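Local coordinates for HTH cro/C1-type domain-containing protein (PDB 4O8B) that probably activates transcription by binding promoter DNA through a helix-turn-helix domain, and controls bacterial motility and biofilm formation through the small RNA rsmZ, at residues M1-K7 and Y38-R42; V59-Y63 and I75-S79; L20-V24 and Q52-L57. All blocks are in the same frame, centred on the assembly; numbering follows the deposited sequence.

Contact 1. Residues M1-K7 and Y38-R42; sequences MLGTRLK and YERER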
loop_
_atom_site.group_PDB
_atom_site.type_symbol
_atom_site.label_atom_id
_atom_site.label_comp_id
_atom_site.label_asym_id
_atom_site.label_seq_id
_atom_site.Cartn_x
_atom_site.Cartn_y
_atom_site.Cartn_z
ATOM N N MET A 1 2.409 -6.290 7.840
ATOM C CA MET A 1 1.638 -5.020 7.928
ATOM C C MET A 1 2.266 -4.086 8.958
ATOM O O MET A 1 2.651 -4.520 10.047
ATOM C CB MET A 1 0.188 -5.317 8.323
ATOM C CG MET A 1 -0.730 -4.103 8.291
ATOM S SD MET A 1 -2.372 -4.480 8.923
ATOM C CE MET A 1 -3.017 -5.521 7.608
ATOM N N LEU A 2 2.372 -2.812 8.606
ATOM C CA LEU A 2 2.947 -1.819 9.505
ATOM C C LEU A 2 2.039 -1.583 10.712
ATOM O O LEU A 2 0.878 -1.184 10.555
ATOM C CB LEU A 2 3.173 -0.496 8.771
ATOM C CG LEU A 2 4.499 -0.303 8.031
ATOM C CD1 LEU A 2 4.528 -1.106 6.744
ATOM C CD2 LEU A 2 4.677 1.178 7.737
ATOM N N GLY A 3 2.567 -1.830 11.906
ATOM C CA GLY A 3 1.789 -1.642 13.118
ATOM C C GLY A 3 1.236 -0.241 13.264
ATOM O O GLY A 3 0.037 -0.060 13.483
ATOM N N THR A 4 2.104 0.755 13.149
ATOM C CA THR A 4 1.694 2.151 13.271
ATOM C C THR A 4 0.456 2.446 12.429
ATOM O O THR A 4 -0.509 3.029 12.915
ATOM C CB THR A 4 2.824 3.109 12.836
ATOM O OG1 THR A 4 3.300 2.727 11.541
ATOM C CG2 THR A 4 3.968 3.071 13.834
ATOM N N ARG A 5 0.494 2.034 11.168
ATOM C CA ARG A 5 -0.627 2.257 10.251
ATOM C C ARG A 5 -1.877 1.542 10.745
ATOM O O ARG A 5 -2.982 2.074 10.657
ATOM C CB ARG A 5 -0.264 1.749 8.856
ATOM C CG ARG A 5 1.018 2.355 8.293
ATOM C CD ARG A 5 0.828 3.812 7.902
ATOM N NE ARG A 5 2.098 4.441 7.542
ATOM C CZ ARG A 5 2.703 5.377 8.271
ATOM N NH1 ARG A 5 2.160 5.789 9.410
ATOM N NH2 ARG A 5 3.867 5.873 7.873
ATOM N N LEU A 6 -1.699 0.333 11.268
ATOM C CA LEU A 6 -2.819 -0.445 11.782
ATOM C C LEU A 6 -3.395 0.225 13.025
ATOM O O LEU A 6 -4.607 0.304 13.197
ATOM C CB LEU A 6 -2.364 -1.868 12.118
ATOM C CG LEU A 6 -3.421 -2.816 12.702
ATOM C CD1 LEU A 6 -4.467 -3.154 11.646
ATOM C CD2 LEU A 6 -2.738 -4.079 13.194
ATOM N N LYS A 7 -2.514 0.715 13.893
ATOM C CA LYS A 7 -2.934 1.383 15.114
ATOM C C LYS A 7 -3.575 2.723 14.770
ATOM O O LYS A 7 -4.631 3.080 15.309
ATOM C CB LYS A 7 -1.732 1.611 16.042
ATOM C CG LYS A 7 -2.116 2.006 17.466
ATOM C CD LYS A 7 -0.885 2.300 18.320
ATOM C CE LYS A 7 -0.021 1.061 18.524
ATOM N NZ LYS A 7 -0.715 0.016 19.337
ATOM N N TYR A 38 -0.313 -7.921 16.258
ATOM C CA TYR A 38 -0.273 -7.362 14.918
ATOM C C TYR A 38 0.292 -5.943 14.937
ATOM O O TYR A 38 1.209 -5.615 14.177
ATOM C CB TYR A 38 -1.671 -7.319 14.291
ATOM C CG TYR A 38 -2.202 -8.643 13.786
ATOM C CD1 TYR A 38 -1.337 -9.650 13.347
ATOM C CD2 TYR A 38 -3.576 -8.872 13.700
ATOM C CE1 TYR A 38 -1.828 -10.839 12.812
ATOM C CE2 TYR A 38 -4.078 -10.060 13.163
ATOM C CZ TYR A 38 -3.201 -11.042 12.734
ATOM O OH TYR A 38 -3.693 -12.209 12.199
ATOM N N GLU A 39 -0.264 -5.105 15.811
ATOM C CA GLU A 39 0.170 -3.718 15.924
ATOM C C GLU A 39 1.605 -3.600 16.422
ATOM O O GLU A 39 2.252 -2.568 16.242
ATOM C CB GLU A 39 -0.767 -2.956 16.860
ATOM C CG GLU A 39 -2.222 -2.999 16.423
ATOM C CD GLU A 39 -3.102 -2.081 17.240
ATOM O OE1 GLU A 39 -4.240 -1.805 16.802
ATOM O OE2 GLU A 39 -2.669 -1.637 18.327
ATOM N N ARG A 40 2.098 -4.659 17.054
ATOM C CA ARG A 40 3.466 -4.671 17.563
ATOM C C ARG A 40 4.345 -5.273 16.474
ATOM O O ARG A 40 5.569 -5.229 16.546
ATOM C CB ARG A 40 3.555 -5.525 18.830
ATOM C CG ARG A 40 4.834 -5.320 19.623
ATOM C CD ARG A 40 4.761 -4.047 20.452
ATOM N NE ARG A 40 3.776 -4.161 21.524
ATOM C CZ ARG A 40 3.880 -5.006 22.547
ATOM N NH1 ARG A 40 4.929 -5.814 22.639
ATOM N NH2 ARG A 40 2.936 -5.044 23.481
ATOM N N GLU A 41 3.688 -5.835 15.467
ATOM C CA GLU A 41 4.358 -6.471 14.341
ATOM C C GLU A 41 5.026 -7.773 14.756
ATOM O O GLU A 41 5.870 -8.314 14.036
ATOM C CB GLU A 41 5.382 -5.518 13.717
ATOM C CG GLU A 41 4.785 -4.191 13.276
ATOM C CD GLU A 41 5.654 -3.468 12.274
ATOM O OE1 GLU A 41 6.866 -3.767 12.208
ATOM O OE2 GLU A 41 5.133 -2.588 11.559
ATOM N N ARG A 42 4.652 -8.270 15.932
ATOM C CA ARG A 42 5.173 -9.523 16.451
ATOM C C ARG A 42 4.485 -10.640 15.674
ATOM O O ARG A 42 4.937 -11.789 15.670
ATOM C CB ARG A 42 4.860 -9.678 17.938
ATOM C CG ARG A 42 5.760 -8.901 18.880
ATOM C CD ARG A 42 6.492 -9.845 19.832
ATOM N NE ARG A 42 6.827 -9.208 21.107
ATOM C CZ ARG A 42 5.979 -9.081 22.126
ATOM N NH1 ARG A 42 4.746 -9.567 22.036
ATOM N NH2 ARG A 42 6.371 -8.490 23.247
HETATM O O HOH W 1 1.625 -6.513 11.586
HETATM O O HOH W 2 5.414 -0.097 13.151
#
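Gly3 and Glu39 bring the start of helix 3-13 against the end of helix 28-39, their CA atoms 3.8 Å apart; by family topology the latter is probably the DNA-recognition helix of this Cro/C1-type helix-turn-helix. Two carboxylates carry the polar part. Glu41, which leaves helix 28-39 through a Schellman motif with positive phi (71°), reaches back with an extended chain, and its OE2 accepts a hydrogen bond from Gly3 N at 2.7 Å through the anti lone pair, fairly straight (162° at the hydrogen). Lys7 NZ forms a salt bridge with Glu39 OE2 at 2.8 Å, arriving on the anti side but 35° out of the carboxylate plane. Bends at chi3 and chi4 fold the lysine chain back over this oxygen. Arg10 NE also forms a salt bridge with OE1 of this buried carboxylate, and Gln17 NE2 a hydrogen bond with OE2. Gly3 CA makes a CA-H...O contact of 3.3 Å with Glu39 O. The apolar part belongs to Leu6, whose CD2 touches Glu39 CG at 3.4 Å and Tyr38 CB at 3.6 Å. A water lies 2.7 Å from Met1 O and also close to Tyr38 O, bridging the two carbonyls. With Lys7 and Arg10 beside it, Glu39 is probably held ionised. Leu2 is the N-cap, so Glu41 OE2 takes the N-H of the first helical residue, and the positive helix end would probably favour its ionised form.

Contact 2. Residues V59-Y63 and I75-S79; sequences VPMAY and ILKVS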
loop_
_atom_site.group_PDB
_atom_site.type_symbol
_atom_site.label_atom_id
_atom_site.label_comp_id
_atom_site.label_asym_id
_atom_site.label_seq_id
_atom_site.Cartn_x
_atom_site.Cartn_y
_atom_site.Cartn_z
ATOM N N VAL A 59 -10.095 1.714 5.400
ATOM C CA VAL A 59 -8.916 2.340 4.811
ATOM C C VAL A 59 -8.325 1.434 3.746
ATOM O O VAL A 59 -8.421 0.204 3.837
ATOM C CB VAL A 59 -7.827 2.634 5.871
ATOM C CG1 VAL A 59 -8.251 3.802 6.739
ATOM C CG2 VAL A 59 -7.593 1.392 6.725
ATOM N N PRO A 60 -7.711 2.022 2.706
ATOM C CA PRO A 60 -7.101 1.231 1.631
ATOM C C PRO A 60 -6.033 0.296 2.185
ATOM O O PRO A 60 -5.224 0.697 3.017
ATOM C CB PRO A 60 -6.512 2.298 0.715
ATOM C CG PRO A 60 -7.439 3.449 0.907
ATOM C CD PRO A 60 -7.633 3.458 2.402
ATOM N N MET A 61 -6.042 -0.946 1.721
ATOM C CA MET A 61 -5.058 -1.923 2.171
ATOM C C MET A 61 -3.656 -1.352 2.028
ATOM O O MET A 61 -2.784 -1.598 2.867
ATOM C CB MET A 61 -5.177 -3.210 1.348
ATOM C CG MET A 61 -3.954 -4.108 1.439
ATOM S SD MET A 61 -4.084 -5.566 0.397
ATOM C CE MET A 61 -4.945 -6.681 1.480
ATOM N N ALA A 62 -3.447 -0.584 0.958
ATOM C CA ALA A 62 -2.151 0.023 0.691
ATOM C C ALA A 62 -1.664 0.870 1.866
ATOM O O ALA A 62 -0.478 0.860 2.193
ATOM C CB ALA A 62 -2.234 0.882 -0.567
ATOM N N TYR A 63 -2.583 1.599 2.491
ATOM C CA TYR A 63 -2.243 2.446 3.623
ATOM C C TYR A 63 -1.524 1.652 4.713
ATOM O O TYR A 63 -0.499 2.091 5.244
ATOM C CB TYR A 63 -3.505 3.078 4.213
ATOM C CG TYR A 63 -3.259 3.864 5.480
ATOM C CD1 TYR A 63 -2.516 5.042 5.457
ATOM C CD2 TYR A 63 -3.715 3.394 6.716
ATOM C CE1 TYR A 63 -2.267 5.763 6.632
ATOM C CE2 TYR A 63 -3.473 4.102 7.892
ATOM C CZ TYR A 63 -2.730 5.273 7.842
ATOM O OH TYR A 63 -2.479 5.971 8.997
ATOM N N ILE A 75 -2.581 8.887 0.749
ATOM C CA ILE A 75 -3.401 7.741 0.360
ATOM C C ILE A 75 -4.757 7.749 1.074
ATOM O O ILE A 75 -5.748 7.252 0.533
ATOM C CB ILE A 75 -2.693 6.400 0.671
ATOM C CG1 ILE A 75 -1.413 6.292 -0.154
ATOM C CG2 ILE A 75 -3.623 5.234 0.373
ATOM C CD1 ILE A 75 -0.744 4.929 -0.074
ATOM N N LEU A 76 -4.788 8.301 2.277
ATOM C CA LEU A 76 -6.027 8.373 3.039
ATOM C C LEU A 76 -6.867 9.546 2.569
ATOM O O LEU A 76 -8.096 9.478 2.540
ATOM C CB LEU A 76 -5.736 8.514 4.538
ATOM C CG LEU A 76 -5.101 7.313 5.241
ATOM C CD1 LEU A 76 -5.130 7.547 6.745
ATOM C CD2 LEU A 76 -5.872 6.042 4.895
ATOM N N LYS A 77 -6.189 10.626 2.198
ATOM C CA LYS A 77 -6.871 11.826 1.725
ATOM C C LYS A 77 -7.548 11.590 0.380
ATOM O O LYS A 77 -8.741 11.841 0.228
ATOM C CB LYS A 77 -5.883 12.990 1.617
ATOM C CG LYS A 77 -5.361 13.472 2.958
ATOM C CD LYS A 77 -4.476 14.692 2.797
ATOM C CE LYS A 77 -3.592 14.884 4.021
ATOM N NZ LYS A 77 -2.490 15.860 3.759
ATOM N N VAL A 78 -6.787 11.108 -0.587
ATOM C CA VAL A 78 -7.323 10.849 -1.919
ATOM C C VAL A 78 -8.469 9.843 -1.865
ATOM O O VAL A 78 -9.409 9.921 -2.662
ATOM C CB VAL A 78 -6.229 10.322 -2.875
ATOM C CG1 VAL A 78 -5.069 11.303 -2.924
ATOM C CG2 VAL A 78 -5.748 8.958 -2.421
ATOM N N SER A 79 -8.397 8.904 -0.931
ATOM C CA SER A 79 -9.437 7.890 -0.784
ATOM C C SER A 79 -10.730 8.490 -0.239
ATOM O O SER A 79 -11.823 8.039 -0.581
ATOM C CB SER A 79 -8.969 6.771 0.155
ATOM O OG SER A 79 -7.981 5.972 -0.459
#
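In this all-helical fold the loop after helix 47-57 packs on helix 69-79, with Leu76 laid over a face of the Tyr63 ring. Leu76 CD1 stands 3.7 Å from the ring centroid of Tyr63, 24° off the normal, a CH-pi contact displaced toward the rim. The other branch is also used: Leu76 CD2 lies 3.5 Å from Tyr63 CG, and it meets Val59 CG1 at 3.8 Å and Pro60 CD at 4.0 Å. The isobutyl group thus fits among three loop side chains. Tyr63 CG is anti to its own backbone N (chi1 174°), which turns a face of the ring to Leu76, while Ala8 and Arg5 of helix 3-13 also touch this tyrosine. One residue earlier, Ile75 sends CG2 to Pro60 CB at 4.1 Å, and its CD1 lies 4.3 Å from Ala62 CB. Ser79 OG turns back to donate to Ile75 O at 2.8 Å, nearly in line with the carbonyl bond; its approach to Pro60 CG, 2.9 Å, is doubtfully short and is no bond. Ile75 of the second subunit packs on Ile75, and Leu71 of that subunit on Pro60. The arrangement is that of a helix-connecting loop folded back on the helix that follows it, here one that also faces the second subunit.

Contact 3. Residues L20-V24 and Q52-L57; sequences LGMLV and QLAMVL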
loop_
_atom_site.group_PDB
_atom_site.type_symbol
_atom_site.label_atom_id
_atom_site.label_comp_id
_atom_site.label_asym_id
_atom_site.label_seq_id
_atom_site.Cartn_x
_atom_site.Cartn_y
_atom_site.Cartn_z
ATOM N N LEU A 20 -11.913 -4.109 17.212
ATOM C CA LEU A 20 -11.354 -4.397 15.891
ATOM C C LEU A 20 -11.093 -5.892 15.777
ATOM O O LEU A 20 -11.393 -6.513 14.767
ATOM C CB LEU A 20 -10.058 -3.612 15.682
ATOM C CG LEU A 20 -9.285 -3.855 14.372
ATOM C CD1 LEU A 20 -10.252 -3.947 13.201
ATOM C CD2 LEU A 20 -8.287 -2.729 14.151
ATOM N N GLY A 21 -10.526 -6.462 16.849
ATOM C CA GLY A 21 -10.226 -7.872 16.864
ATOM C C GLY A 21 -11.448 -8.744 16.617
ATOM O O GLY A 21 -11.389 -9.696 15.833
ATOM N N MET A 22 -12.557 -8.427 17.274
ATOM C CA MET A 22 -13.771 -9.206 17.097
ATOM C C MET A 22 -14.467 -8.903 15.774
ATOM O O MET A 22 -15.089 -9.781 15.177
ATOM C CB MET A 22 -14.748 -8.954 18.252
ATOM C CG MET A 22 -14.261 -9.452 19.601
ATOM S SD MET A 22 -15.616 -9.633 20.776
ATOM C CE MET A 22 -15.956 -7.923 21.167
ATOM N N LEU A 23 -14.361 -7.662 15.311
ATOM C CA LEU A 23 -14.980 -7.274 14.054
ATOM C C LEU A 23 -14.435 -8.083 12.881
ATOM O O LEU A 23 -14.973 -8.026 11.772
ATOM C CB LEU A 23 -14.788 -5.781 13.799
ATOM C CG LEU A 23 -15.872 -4.884 14.404
ATOM C CD1 LEU A 23 -15.435 -3.428 14.349
ATOM C CD2 LEU A 23 -17.176 -5.083 13.645
ATOM N N VAL A 24 -13.366 -8.838 13.119
ATOM C CA VAL A 24 -12.788 -9.666 12.077
ATOM C C VAL A 24 -12.870 -11.157 12.413
ATOM O O VAL A 24 -12.114 -11.963 11.878
ATOM C CB VAL A 24 -11.311 -9.282 11.784
ATOM C CG1 VAL A 24 -11.266 -8.076 10.859
ATOM C CG2 VAL A 24 -10.586 -8.979 13.079
ATOM N N GLN A 52 -9.559 -8.082 5.395
ATOM C CA GLN A 52 -10.616 -7.947 6.393
ATOM C C GLN A 52 -10.402 -6.691 7.232
ATOM O O GLN A 52 -11.346 -5.947 7.512
ATOM C CB GLN A 52 -10.640 -9.166 7.321
ATOM C CG GLN A 52 -10.883 -10.491 6.626
ATOM C CD GLN A 52 -10.940 -11.651 7.604
ATOM O OE1 GLN A 52 -10.466 -12.752 7.304
ATOM N NE2 GLN A 52 -11.531 -11.417 8.766
ATOM N N LEU A 53 -9.157 -6.466 7.640
ATOM C CA LEU A 53 -8.801 -5.305 8.446
ATOM C C LEU A 53 -9.054 -4.012 7.694
ATOM O O LEU A 53 -9.606 -3.062 8.246
ATOM C CB LEU A 53 -7.331 -5.385 8.857
ATOM C CG LEU A 53 -6.985 -6.471 9.880
ATOM C CD1 LEU A 53 -5.476 -6.608 10.009
ATOM C CD2 LEU A 53 -7.612 -6.110 11.223
ATOM N N ALA A 54 -8.644 -3.979 6.431
ATOM C CA ALA A 54 -8.830 -2.799 5.598
ATOM C C ALA A 54 -10.307 -2.463 5.447
ATOM O O ALA A 54 -10.711 -1.311 5.616
ATOM C CB ALA A 54 -8.200 -3.026 4.228
ATOM N N MET A 55 -11.114 -3.471 5.129
ATOM C CA MET A 55 -12.548 -3.273 4.947
ATOM C C MET A 55 -13.174 -2.699 6.212
ATOM O O MET A 55 -13.873 -1.690 6.167
ATOM C CB MET A 55 -13.216 -4.606 4.597
ATOM C CG MET A 55 -14.633 -4.474 4.068
ATOM S SD MET A 55 -14.700 -3.484 2.555
ATOM C CE MET A 55 -13.813 -4.554 1.422
ATOM N N VAL A 56 -12.916 -3.354 7.347
ATOM C CA VAL A 56 -13.455 -2.914 8.626
ATOM C C VAL A 56 -12.973 -1.517 8.989
ATOM O O VAL A 56 -13.782 -0.632 9.282
ATOM C CB VAL A 56 -13.055 -3.883 9.760
ATOM C CG1 VAL A 56 -13.585 -3.379 11.091
ATOM C CG2 VAL A 56 -13.593 -5.273 9.464
ATOM N N LEU A 57 -11.659 -1.318 8.971
ATOM C CA LEU A 57 -11.073 -0.020 9.301
ATOM C C LEU A 57 -11.473 1.067 8.310
ATOM O O LEU A 57 -11.306 2.254 8.588
ATOM C CB LEU A 57 -9.547 -0.126 9.370
ATOM C CG LEU A 57 -8.945 -0.559 10.708
ATOM C CD1 LEU A 57 -7.453 -0.799 10.537
ATOM C CD2 LEU A 57 -9.203 0.513 11.749
#
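Leu20 and Val56 belong to the all-helical fold of the Cro/C1-type helix-turn-helix domain, in which helix 17-22 and the residues that follow it pack against helix 47-57. Leu20 is the side chain to follow. From CB, which makes no close approach to helix 47-57, the chain turns anti to the backbone N (chi1 177°), and CG divides it between two sets of neighbours. CD1 lies against both Leu53 and Val56, 3.9 Å from Leu53 CD2 and 4.0 Å from Val56 CG1. CD2 meets Leu57, one turn on from Leu53, at 4.1 Å from Leu57 CG, the two leucine side chains crossing at about a right angle. One residue therefore spans a full turn of its partner helix, touching Leu53, Val56 and Leu57.

The two branches of Val56 serve different partners. Its CG1, already against Leu20, also receives Leu23 CD1 at 3.7 Å, whereas CG2 faces Val24 CG1 at 3.9 Å. Val24 in turn places CG1 over the methylene CB of Gln52, 3.8 Å away, and comes within packing distance of Leu53 CD2. Behind this layer Leu53 and Leu57 continue inward to helix 3-13, where they touch Leu6 and Ala9, and Met35 of helix 28-39 lies against both Val24 and Leu53. Tyr15 also touches Leu23 and Val56.

Polar contact is confined to the end of Gln52. Its extended chain reaches past Val24, and its amide oxygen OE1 accepts from Arg48 NH1 in the preceding turn, a bond that helps to set the amide's rotation. The amide nitrogen is then directed to the backbone: Gln52 NE2 donates weakly to Val24 O at 3.2 Å, bent to 128° at the hydrogen.

Contacts 1 and 3 set helices 28-39 and 17-22, the probable helix-turn-helix pair, against helices 3-13 and 47-57. About 13 Å apart between centres, they meet in one apolar interior: Met1 CE lies 3.6 Å from Leu53 CD1, and Leu6 CD1 lies 4.0 Å from Leu57 CD1. Their segments alternate along the chain, tying the first four helices together. Contact 2 follows both in sequence. It joins contact 3 through a probable hydrogen bond between Val59 N and Ala54 O (3.1 Å), and contact 1 where Arg5 CG packs 3.4 Å from Tyr63 O. Contacts 1 and 2 also touch the second subunit, whereas the segments of contact 3 do not.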